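Local coordinates for protein PA0821 (Pseudomonas aeruginosa, PDB 7DRG) that probably serves as the immunity protein that protects the bacterium from a putative VRR-NUC nuclease effector of its type VI secretion system, at residues C39-L44 / A124-I129; V145-V150 / G211-L216; Y184-T189 / P196-M201. One frame throughout, in Å; residues are numbered along the deposited sequence.

Interaction 1: residues C39-L44 / A124-I129; sequences CLRGTL and AWLFDI
C39 and A124 form the close end of this contact. The backbones come nearest here, with C39 CA and A124 CA 5.5 Å apart, and the CB of C39 points toward segment 124-129. Its CB lies 3.8 Å from the carbonyl O of A124, while the two CB atoms, C39 CB and A124 CB, meet at 4.2 Å. The thiol lies off this line: a chi1 of 61° tucks C39 SG in over the residue's own backbone, and it comes no nearer to A124 O than 4.2 Å. A124, in the loop leading into its strand, is partly exposed, whereas C39, R41 and L126 are buried.

Two residues along, at R41 and L126, the fit is looser. The CA atoms are already 8.1 Å apart, and the meeting depends on one pair of aliphatic atoms, R41 CD and L126 CD2, at 4.2 Å. R41 reaches it because its first two torsions are extended before the chain turns at chi3 (74°), which sends the guanidinium on past the leucine toward N185, where NH1 bonds OD1. Beyond this pair the strands diverge, and strand 144-151 lies between them as the neighbour of both. C39 with A124 is thus a strand-to-loop contact, while R41 and L126 are a worked example of next-but-one strands whose side chains meet across the strand they share.

The contact is accordingly small, 124 Å² summed over both sides, and largely van der Waals, with no polar bond between the segments. Its polar atoms look to third parties: A124 O accepts from S149 OG on the shared strand, and the arginine head is bonded to N185, whose side chain also touches L126. The chemistry implies that strand 144-151 probably sets the spacing of the two segments, with aliphatic atoms meeting over it.

Interaction 2: residues V145-V150 / G211-L216; sequences VLEFSV and GTACLL
OE1 of E147 is gripped from two directions: T43 OG1 hydrogen-bonds to it, and a water bridging toward A213 donates to it at 2.6 Å. That water accepts from A213 N at 2.9 Å and also lies within bonding distance of G211 O, although it may not serve every acceptor around it at once. The other oxygen, OE2, takes a second water, which accepts from C214 N at 2.9 Å. A third water stands between OE2 and G211 O.

Van der Waals contacts accompany the waters. V145 and E147, two apart, point from the same face of strand 144-151, and the methyl of A213 sits against both, 3.8 Å from V145 CG1 and, as methyl against carboxylate oxygen, 4.0 Å from E147 OE1. In V145 a chi1 of 174° swings CG1 to the side opposite the residue's own N, and its other methyl, CG2, lies over the A213 carbonyl group and 4.0 Å from C214 CA.

A213 and C214 open the short helix 213-216, and the T212 side chain makes no capping bond. The chemistry implies an indirect meeting: E147 reaches the first N-H groups of the helix, those of A213 and C214, through water, and the dipoles there would probably stabilise its negative charge.

Interaction 3: residues Y184-T189 / P196-M201; sequences YNLSPT and PSEAFM
Apolar packing joins Y184 to M201, which is a selenomethionine introduced for the experiment. The phenol comes in obliquely on the bent side chain, with Y184 CE2 3.5 Å from M201 CG. The bend at chi2 (-60°) leads the end of the M201 side chain away past the hydroxyl, with SE still 3.6 Å from Y184 OH. The hydroxyl itself is hydrogen-bonded to L17 O. A second, thinner meeting puts L186 CD1 4.1 Å from E198 OE1, the two side chains crossing at about a right angle.

Water supplies the polar part. E198, its CG anti to the backbone N (chi1 -180°) and its chain extended, brings OE2 to within 4.1 Å of Y184 O without a direct bond. One water accepts from Y184 N at 2.8 Å and donates to E198 OE2 at 2.7 Å. Another lies between Y184 O and the same OE2, though it has other acceptors to share its protons with. OE1 turns elsewhere, to NE2 of H309, so the buried carboxylate is held at both oxygens.

On the far side of this helix, F200 packs on A199 of the second subunit. Strand 184-186 and helix 196-201 run nearly antiparallel (167°), their axes 9.8 Å apart: a strand followed by a helix that packs back on it, a beta-alpha unit.

From the N terminus, strand 34-46 opens interaction 1, which closes at 124-129 after 79 intervening residues, about a third of them helical. The chain then enters strand 144-151, opening interaction 2, whose loop closes only at helix 213-216. Interaction 3 is nested within that loop, a short return from strand 182-186 to helix 191-204; interaction 1 precedes both in series, and none cross. Strand 182-186 borders 34-46, which joins interaction 3 to interaction 1. N185 ND2 bonds S149 OG, tying the strands of interactions 2 and 3, while E198 OE2 takes a weak bond from G211 N, linking their helical sides.

Interaction 1: residues C39-L44 / A124-I129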
loop_
_atom_site.group_PDB
_atom_site.type_symbol
_atom_site.label_atom_id
_atom_site.label_comp_id
_atom_site.label_asym_id
_atom_site.label_seq_id
_atom_site.Cartn_x
_atom_site.Cartn_y
_atom_site.Cartn_z
ATOM N N CYS B 39 -12.996 -11.326 3.438
ATOM C CA CYS B 39 -13.937 -12.433 3.378
ATOM C C CYS B 39 -14.189 -12.798 1.919
ATOM O O CYS B 39 -13.611 -12.213 0.996
ATOM C CB CYS B 39 -15.232 -12.068 4.114
ATOM S SG CYS B 39 -16.068 -10.650 3.381
ATOM N N LEU B 40 -15.040 -13.800 1.720
ATOM C CA LEU B 40 -15.482 -14.207 0.392
ATOM C C LEU B 40 -16.870 -13.615 0.170
ATOM O O LEU B 40 -17.843 -14.059 0.786
ATOM C CB LEU B 40 -15.497 -15.727 0.285
ATOM C CG LEU B 40 -16.112 -16.340 -0.969
ATOM C CD1 LEU B 40 -15.480 -15.761 -2.220
ATOM C CD2 LEU B 40 -15.926 -17.857 -0.913
ATOM N N ARG B 41 -16.961 -12.630 -0.718
ATOM C CA ARG B 41 -18.182 -11.861 -0.913
ATOM C C ARG B 41 -18.693 -12.012 -2.336
ATOM O O ARG B 41 -17.907 -12.024 -3.293
ATOM C CB ARG B 41 -17.949 -10.378 -0.611
ATOM C CG ARG B 41 -19.220 -9.531 -0.588
ATOM C CD ARG B 41 -18.913 -8.119 -0.058
ATOM N NE ARG B 41 -18.191 -7.296 -1.026
ATOM C CZ ARG B 41 -17.608 -6.142 -0.695
ATOM N NH1 ARG B 41 -17.657 -5.732 0.560
ATOM N NH2 ARG B 41 -16.984 -5.411 -1.606
ATOM N N GLY B 42 -20.010 -12.119 -2.465
ATOM C CA GLY B 42 -20.668 -12.127 -3.762
ATOM C C GLY B 42 -21.574 -10.920 -3.891
ATOM O O GLY B 42 -22.211 -10.507 -2.918
ATOM N N THR B 43 -21.619 -10.357 -5.095
ATOM C CA THR B 43 -22.384 -9.153 -5.402
ATOM C C THR B 43 -23.225 -9.412 -6.644
ATOM O O THR B 43 -22.686 -9.808 -7.684
ATOM C CB THR B 43 -21.443 -7.976 -5.652
ATOM O OG1 THR B 43 -20.621 -7.762 -4.498
ATOM C CG2 THR B 43 -22.219 -6.720 -5.978
ATOM N N LEU B 44 -24.538 -9.202 -6.534
ATOM C CA LEU B 44 -25.468 -9.442 -7.634
ATOM C C LEU B 44 -26.290 -8.182 -7.858
ATOM O O LEU B 44 -26.928 -7.686 -6.925
ATOM C CB LEU B 44 -26.387 -10.632 -7.332
ATOM C CG LEU B 44 -25.720 -11.995 -7.143
ATOM C CD1 LEU B 44 -26.752 -13.033 -6.741
ATOM C CD2 LEU B 44 -25.021 -12.412 -8.415
ATOM N N ALA B 124 -17.444 -10.920 8.965
ATOM C CA ALA B 124 -17.175 -11.752 7.798
ATOM C C ALA B 124 -18.422 -12.407 7.219
ATOM O O ALA B 124 -18.385 -12.839 6.065
ATOM C CB ALA B 124 -16.143 -12.827 8.153
ATOM N N TRP B 125 -19.515 -12.476 7.974
ATOM C CA TRP B 125 -20.800 -12.941 7.471
ATOM C C TRP B 125 -21.653 -11.723 7.144
ATOM O O TRP B 125 -21.763 -10.808 7.967
ATOM C CB TRP B 125 -21.532 -13.803 8.501
ATOM C CG TRP B 125 -20.870 -15.101 8.874
ATOM C CD1 TRP B 125 -20.003 -15.312 9.901
ATOM C CD2 TRP B 125 -21.076 -16.378 8.252
ATOM N NE1 TRP B 125 -19.638 -16.637 9.948
ATOM C CE2 TRP B 125 -20.282 -17.312 8.945
ATOM C CE3 TRP B 125 -21.843 -16.817 7.171
ATOM C CZ2 TRP B 125 -20.232 -18.660 8.592
ATOM C CZ3 TRP B 125 -21.796 -18.159 6.821
ATOM C CH2 TRP B 125 -20.996 -19.063 7.534
ATOM N N LEU B 126 -22.246 -11.711 5.955
ATOM C CA LEU B 126 -23.007 -10.559 5.488
ATOM C C LEU B 126 -24.155 -11.028 4.610
ATOM O O LEU B 126 -23.989 -11.948 3.805
ATOM C CB LEU B 126 -22.120 -9.600 4.689
ATOM C CG LEU B 126 -22.832 -8.459 3.961
ATOM C CD1 LEU B 126 -23.156 -7.360 4.949
ATOM C CD2 LEU B 126 -21.996 -7.937 2.794
ATOM N N PHE B 127 -25.317 -10.390 4.759
ATOM C CA PHE B 127 -26.398 -10.531 3.787
ATOM C C PHE B 127 -27.054 -9.163 3.693
ATOM O O PHE B 127 -27.664 -8.710 4.661
ATOM C CB PHE B 127 -27.401 -11.608 4.211
ATOM C CG PHE B 127 -28.402 -11.974 3.147
ATOM C CD1 PHE B 127 -29.606 -11.286 3.038
ATOM C CD2 PHE B 127 -28.161 -13.029 2.275
ATOM C CE1 PHE B 127 -30.546 -11.635 2.077
ATOM C CE2 PHE B 127 -29.117 -13.386 1.312
ATOM C CZ PHE B 127 -30.287 -12.687 1.208
ATOM N N ASP B 128 -26.918 -8.507 2.543
ATOM C CA ASP B 128 -27.268 -7.096 2.403
ATOM C C ASP B 128 -28.159 -6.920 1.182
ATOM O O ASP B 128 -27.712 -7.157 0.056
ATOM C CB ASP B 128 -25.985 -6.264 2.271
ATOM C CG ASP B 128 -26.227 -4.766 2.263
ATOM O OD1 ASP B 128 -27.382 -4.310 2.162
ATOM O OD2 ASP B 128 -25.224 -4.032 2.363
ATOM N N ILE B 129 -29.402 -6.479 1.397
ATOM C CA ILE B 129 -30.338 -6.187 0.317
ATOM C C ILE B 129 -30.495 -4.683 0.198
ATOM O O ILE B 129 -30.773 -4.003 1.193
ATOM C CB ILE B 129 -31.715 -6.827 0.553
ATOM C CG1 ILE B 129 -31.605 -8.348 0.610
ATOM C CG2 ILE B 129 -32.690 -6.397 -0.547
ATOM C CD1 ILE B 129 -32.864 -8.987 1.185
#

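Interaction 2: residues V145-V150 / G211-L216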
loop_
_atom_site.group_PDB
_atom_site.type_symbol
_atom_site.label_atom_id
_atom_site.label_comp_id
_atom_site.label_asym_id
_atom_site.label_seq_id
_atom_site.Cartn_x
_atom_site.Cartn_y
_atom_site.Cartn_z
ATOM N N VAL B 145 -29.335 -4.391 -5.542
ATOM C CA VAL B 145 -28.103 -5.116 -5.233
ATOM C C VAL B 145 -28.351 -6.076 -4.082
ATOM O O VAL B 145 -28.952 -5.702 -3.072
ATOM C CB VAL B 145 -26.947 -4.158 -4.871
ATOM C CG1 VAL B 145 -25.726 -4.954 -4.414
ATOM C CG2 VAL B 145 -26.593 -3.254 -6.046
ATOM N N LEU B 146 -27.874 -7.309 -4.230
ATOM C CA LEU B 146 -27.729 -8.246 -3.123
ATOM C C LEU B 146 -26.249 -8.545 -2.959
ATOM O O LEU B 146 -25.593 -8.951 -3.922
ATOM C CB LEU B 146 -28.487 -9.554 -3.381
ATOM C CG LEU B 146 -28.213 -10.683 -2.385
ATOM C CD1 LEU B 146 -28.624 -10.294 -0.969
ATOM C CD2 LEU B 146 -28.941 -11.957 -2.794
ATOM N N GLU B 147 -25.732 -8.361 -1.748
ATOM C CA GLU B 147 -24.359 -8.733 -1.425
ATOM C C GLU B 147 -24.373 -9.670 -0.234
ATOM O O GLU B 147 -25.142 -9.475 0.710
ATOM C CB GLU B 147 -23.486 -7.521 -1.081
ATOM C CG GLU B 147 -23.204 -6.584 -2.215
ATOM C CD GLU B 147 -21.967 -5.749 -1.945
ATOM O OE1 GLU B 147 -20.966 -5.945 -2.653
ATOM O OE2 GLU B 147 -21.988 -4.915 -1.006
ATOM N N PHE B 148 -23.517 -10.683 -0.267
ATOM C CA PHE B 148 -23.477 -11.620 0.841
ATOM C C PHE B 148 -22.076 -12.194 0.936
ATOM O O PHE B 148 -21.320 -12.193 -0.037
ATOM C CB PHE B 148 -24.527 -12.730 0.677
ATOM C CG PHE B 148 -24.215 -13.697 -0.419
ATOM C CD1 PHE B 148 -24.398 -13.345 -1.741
ATOM C CD2 PHE B 148 -23.714 -14.955 -0.124
ATOM C CE1 PHE B 148 -24.097 -14.247 -2.762
ATOM C CE2 PHE B 148 -23.408 -15.861 -1.135
ATOM C CZ PHE B 148 -23.603 -15.497 -2.457
ATOM N N SER B 149 -21.717 -12.661 2.126
ATOM C CA SER B 149 -20.351 -13.122 2.293
ATOM C C SER B 149 -20.264 -14.176 3.381
ATOM O O SER B 149 -21.100 -14.243 4.284
ATOM C CB SER B 149 -19.410 -11.958 2.631
ATOM O OG SER B 149 -19.633 -11.501 3.958
ATOM N N VAL B 150 -19.206 -14.978 3.288
ATOM C CA VAL B 150 -18.837 -15.937 4.327
ATOM C C VAL B 150 -17.362 -15.744 4.660
ATOM O O VAL B 150 -16.599 -15.172 3.864
ATOM C CB VAL B 150 -19.102 -17.393 3.878
ATOM C CG1 VAL B 150 -20.569 -17.597 3.470
ATOM C CG2 VAL B 150 -18.139 -17.789 2.744
ATOM N N GLY B 211 -15.083 -1.303 -3.355
ATOM C CA GLY B 211 -16.156 -0.347 -3.558
ATOM C C GLY B 211 -17.476 -0.821 -2.968
ATOM O O GLY B 211 -17.569 -1.862 -2.314
ATOM N N THR B 212 -18.504 -0.007 -3.208
ATOM C CA THR B 212 -19.834 -0.193 -2.629
ATOM C C THR B 212 -20.841 -0.321 -3.768
ATOM O O THR B 212 -21.205 0.677 -4.397
ATOM C CB THR B 212 -20.181 0.970 -1.703
ATOM O OG1 THR B 212 -19.161 1.096 -0.707
ATOM C CG2 THR B 212 -21.507 0.714 -1.022
ATOM N N ALA B 213 -21.303 -1.548 -4.024
ATOM C CA ALA B 213 -22.140 -1.798 -5.191
ATOM C C ALA B 213 -23.422 -0.975 -5.160
ATOM O O ALA B 213 -23.878 -0.488 -6.203
ATOM C CB ALA B 213 -22.466 -3.287 -5.286
ATOM N N CYS B 214 -24.021 -0.800 -3.982
ATOM C CA CYS B 214 -25.282 -0.067 -3.943
ATOM C C CYS B 214 -25.106 1.414 -4.266
ATOM O O CYS B 214 -26.072 2.056 -4.692
ATOM C CB CYS B 214 -25.967 -0.250 -2.587
ATOM S SG CYS B 214 -25.118 0.458 -1.182
ATOM N N LEU B 215 -23.903 1.971 -4.086
ATOM C CA LEU B 215 -23.638 3.336 -4.539
ATOM C C LEU B 215 -23.353 3.389 -6.034
ATOM O O LEU B 215 -23.642 4.403 -6.678
ATOM C CB LEU B 215 -22.449 3.944 -3.789
ATOM C CG LEU B 215 -22.477 4.048 -2.266
ATOM C CD1 LEU B 215 -21.314 4.906 -1.776
ATOM C CD2 LEU B 215 -23.804 4.599 -1.787
ATOM N N LEU B 216 -22.777 2.324 -6.595
ATOM C CA LEU B 216 -22.467 2.291 -8.019
ATOM C C LEU B 216 -23.706 2.056 -8.875
ATOM O O LEU B 216 -23.783 2.564 -10.002
ATOM C CB LEU B 216 -21.436 1.189 -8.302
ATOM C CG LEU B 216 -20.050 1.321 -7.658
ATOM C CD1 LEU B 216 -19.219 0.062 -7.876
ATOM C CD2 LEU B 216 -19.328 2.543 -8.214
HETATM O O HOH W 1 -19.698 -3.749 -3.093
HETATM O O HOH W 2 -23.499 -2.476 -1.686
HETATM O O HOH W 3 -19.799 -2.990 -0.210
#

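Interaction 3: residues Y184-T189 / P196-M201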
loop_
_atom_site.group_PDB
_atom_site.type_symbol
_atom_site.label_atom_id
_atom_site.label_comp_id
_atom_site.label_asym_id
_atom_site.label_seq_id
_atom_site.Cartn_x
_atom_site.Cartn_y
_atom_site.Cartn_z
ATOM N N TYR B 184 -13.108 -6.861 1.185
ATOM C CA TYR B 184 -13.190 -6.405 2.564
ATOM C C TYR B 184 -14.597 -5.909 2.848
ATOM O O TYR B 184 -15.080 -4.993 2.175
ATOM C CB TYR B 184 -12.191 -5.286 2.858
ATOM C CG TYR B 184 -10.798 -5.799 3.044
ATOM C CD1 TYR B 184 -10.397 -6.355 4.252
ATOM C CD2 TYR B 184 -9.892 -5.782 1.995
ATOM C CE1 TYR B 184 -9.121 -6.854 4.413
ATOM C CE2 TYR B 184 -8.608 -6.269 2.152
ATOM C CZ TYR B 184 -8.235 -6.810 3.358
ATOM O OH TYR B 184 -6.964 -7.312 3.519
ATOM N N ASN B 185 -15.248 -6.503 3.845
ATOM C CA ASN B 185 -16.405 -5.846 4.440
ATOM C C ASN B 185 -15.891 -4.732 5.335
ATOM O O ASN B 185 -14.953 -4.943 6.104
ATOM C CB ASN B 185 -17.246 -6.823 5.258
ATOM C CG ASN B 185 -18.082 -7.735 4.397
ATOM O OD1 ASN B 185 -18.363 -7.425 3.237
ATOM N ND2 ASN B 185 -18.508 -8.855 4.965
ATOM N N LEU B 186 -16.483 -3.549 5.226
ATOM C CA LEU B 186 -16.097 -2.422 6.065
ATOM C C LEU B 186 -17.126 -2.223 7.172
ATOM O O LEU B 186 -18.220 -2.794 7.156
ATOM C CB LEU B 186 -15.957 -1.145 5.234
ATOM C CG LEU B 186 -15.031 -1.247 4.019
ATOM C CD1 LEU B 186 -14.910 0.120 3.346
ATOM C CD2 LEU B 186 -13.661 -1.779 4.411
ATOM N N SER B 187 -16.751 -1.398 8.145
ATOM C CA SER B 187 -17.640 -1.080 9.247
ATOM C C SER B 187 -18.978 -0.565 8.716
ATOM O O SER B 187 -18.995 0.283 7.813
ATOM C CB SER B 187 -16.993 -0.029 10.152
ATOM O OG SER B 187 -17.965 0.518 11.029
ATOM N N PRO B 188 -20.109 -1.064 9.225
ATOM C CA PRO B 188 -21.407 -0.615 8.699
ATOM C C PRO B 188 -21.674 0.860 8.922
ATOM O O PRO B 188 -22.447 1.458 8.165
ATOM C CB PRO B 188 -22.415 -1.483 9.468
ATOM C CG PRO B 188 -21.635 -2.683 9.896
ATOM C CD PRO B 188 -20.243 -2.190 10.164
ATOM N N THR B 189 -21.060 1.463 9.935
ATOM C CA THR B 189 -21.308 2.860 10.262
ATOM C C THR B 189 -20.113 3.767 10.046
ATOM O O THR B 189 -20.299 4.966 9.824
ATOM C CB THR B 189 -21.758 2.997 11.722
ATOM O OG1 THR B 189 -20.797 2.373 12.585
ATOM C CG2 THR B 189 -23.104 2.348 11.912
ATOM N N PRO B 196 -9.716 4.005 3.261
ATOM C CA PRO B 196 -8.270 4.027 2.986
ATOM C C PRO B 196 -7.598 2.680 3.170
ATOM O O PRO B 196 -6.649 2.369 2.436
ATOM C CB PRO B 196 -7.744 5.070 3.983
ATOM C CG PRO B 196 -8.895 5.960 4.227
ATOM C CD PRO B 196 -10.103 5.074 4.203
ATOM N N SER B 197 -8.048 1.878 4.142
ATOM C CA SER B 197 -7.512 0.528 4.293
ATOM C C SER B 197 -7.794 -0.309 3.055
ATOM O O SER B 197 -6.920 -1.044 2.580
ATOM C CB SER B 197 -8.105 -0.141 5.532
ATOM O OG SER B 197 -7.864 0.624 6.703
ATOM N N GLU B 198 -9.014 -0.209 2.521
ATOM C CA GLU B 198 -9.355 -0.922 1.296
ATOM C C GLU B 198 -8.512 -0.440 0.115
ATOM O O GLU B 198 -8.047 -1.246 -0.699
ATOM C CB GLU B 198 -10.851 -0.752 1.018
ATOM C CG GLU B 198 -11.340 -1.456 -0.228
ATOM C CD GLU B 198 -12.836 -1.294 -0.418
ATOM O OE1 GLU B 198 -13.324 -0.146 -0.446
ATOM O OE2 GLU B 198 -13.532 -2.323 -0.526
ATOM N N ALA B 199 -8.277 0.872 0.020
ATOM C CA ALA B 199 -7.494 1.402 -1.094
ATOM C C ALA B 199 -6.047 0.922 -1.033
ATOM O O ALA B 199 -5.447 0.588 -2.063
ATOM C CB ALA B 199 -7.560 2.930 -1.089
ATOM N N PHE B 200 -5.478 0.873 0.172
ATOM C CA PHE B 200 -4.113 0.389 0.346
ATOM C C PHE B 200 -4.003 -1.078 -0.049
ATOM O O PHE B 200 -3.060 -1.483 -0.739
ATOM C CB PHE B 200 -3.702 0.610 1.803
ATOM C CG PHE B 200 -2.419 -0.054 2.201
ATOM C CD1 PHE B 200 -1.245 0.182 1.508
ATOM C CD2 PHE B 200 -2.383 -0.876 3.313
ATOM C CE1 PHE B 200 -0.054 -0.412 1.905
ATOM C CE2 PHE B 200 -1.203 -1.476 3.713
ATOM C CZ PHE B 200 -0.037 -1.248 3.005
HETATM N N MSE B 201 -4.978 -1.878 0.353
HETATM C CA MSE B 201 -5.006 -3.289 0.010
HETATM C C MSE B 201 -5.197 -3.520 -1.492
HETATM O O MSE B 201 -4.580 -4.418 -2.069
HETATM C CB MSE B 201 -6.107 -3.975 0.814
HETATM C CG MSE B 201 -5.749 -4.181 2.272
HETATM SE SE MSE B 201 -4.156 -5.296 2.414
HETATM C CE MSE B 201 -3.208 -4.300 3.737
HETATM O O HOH W 4 -12.541 -4.792 -0.605
HETATM O O HOH W 5 -15.846 -3.089 0.128
#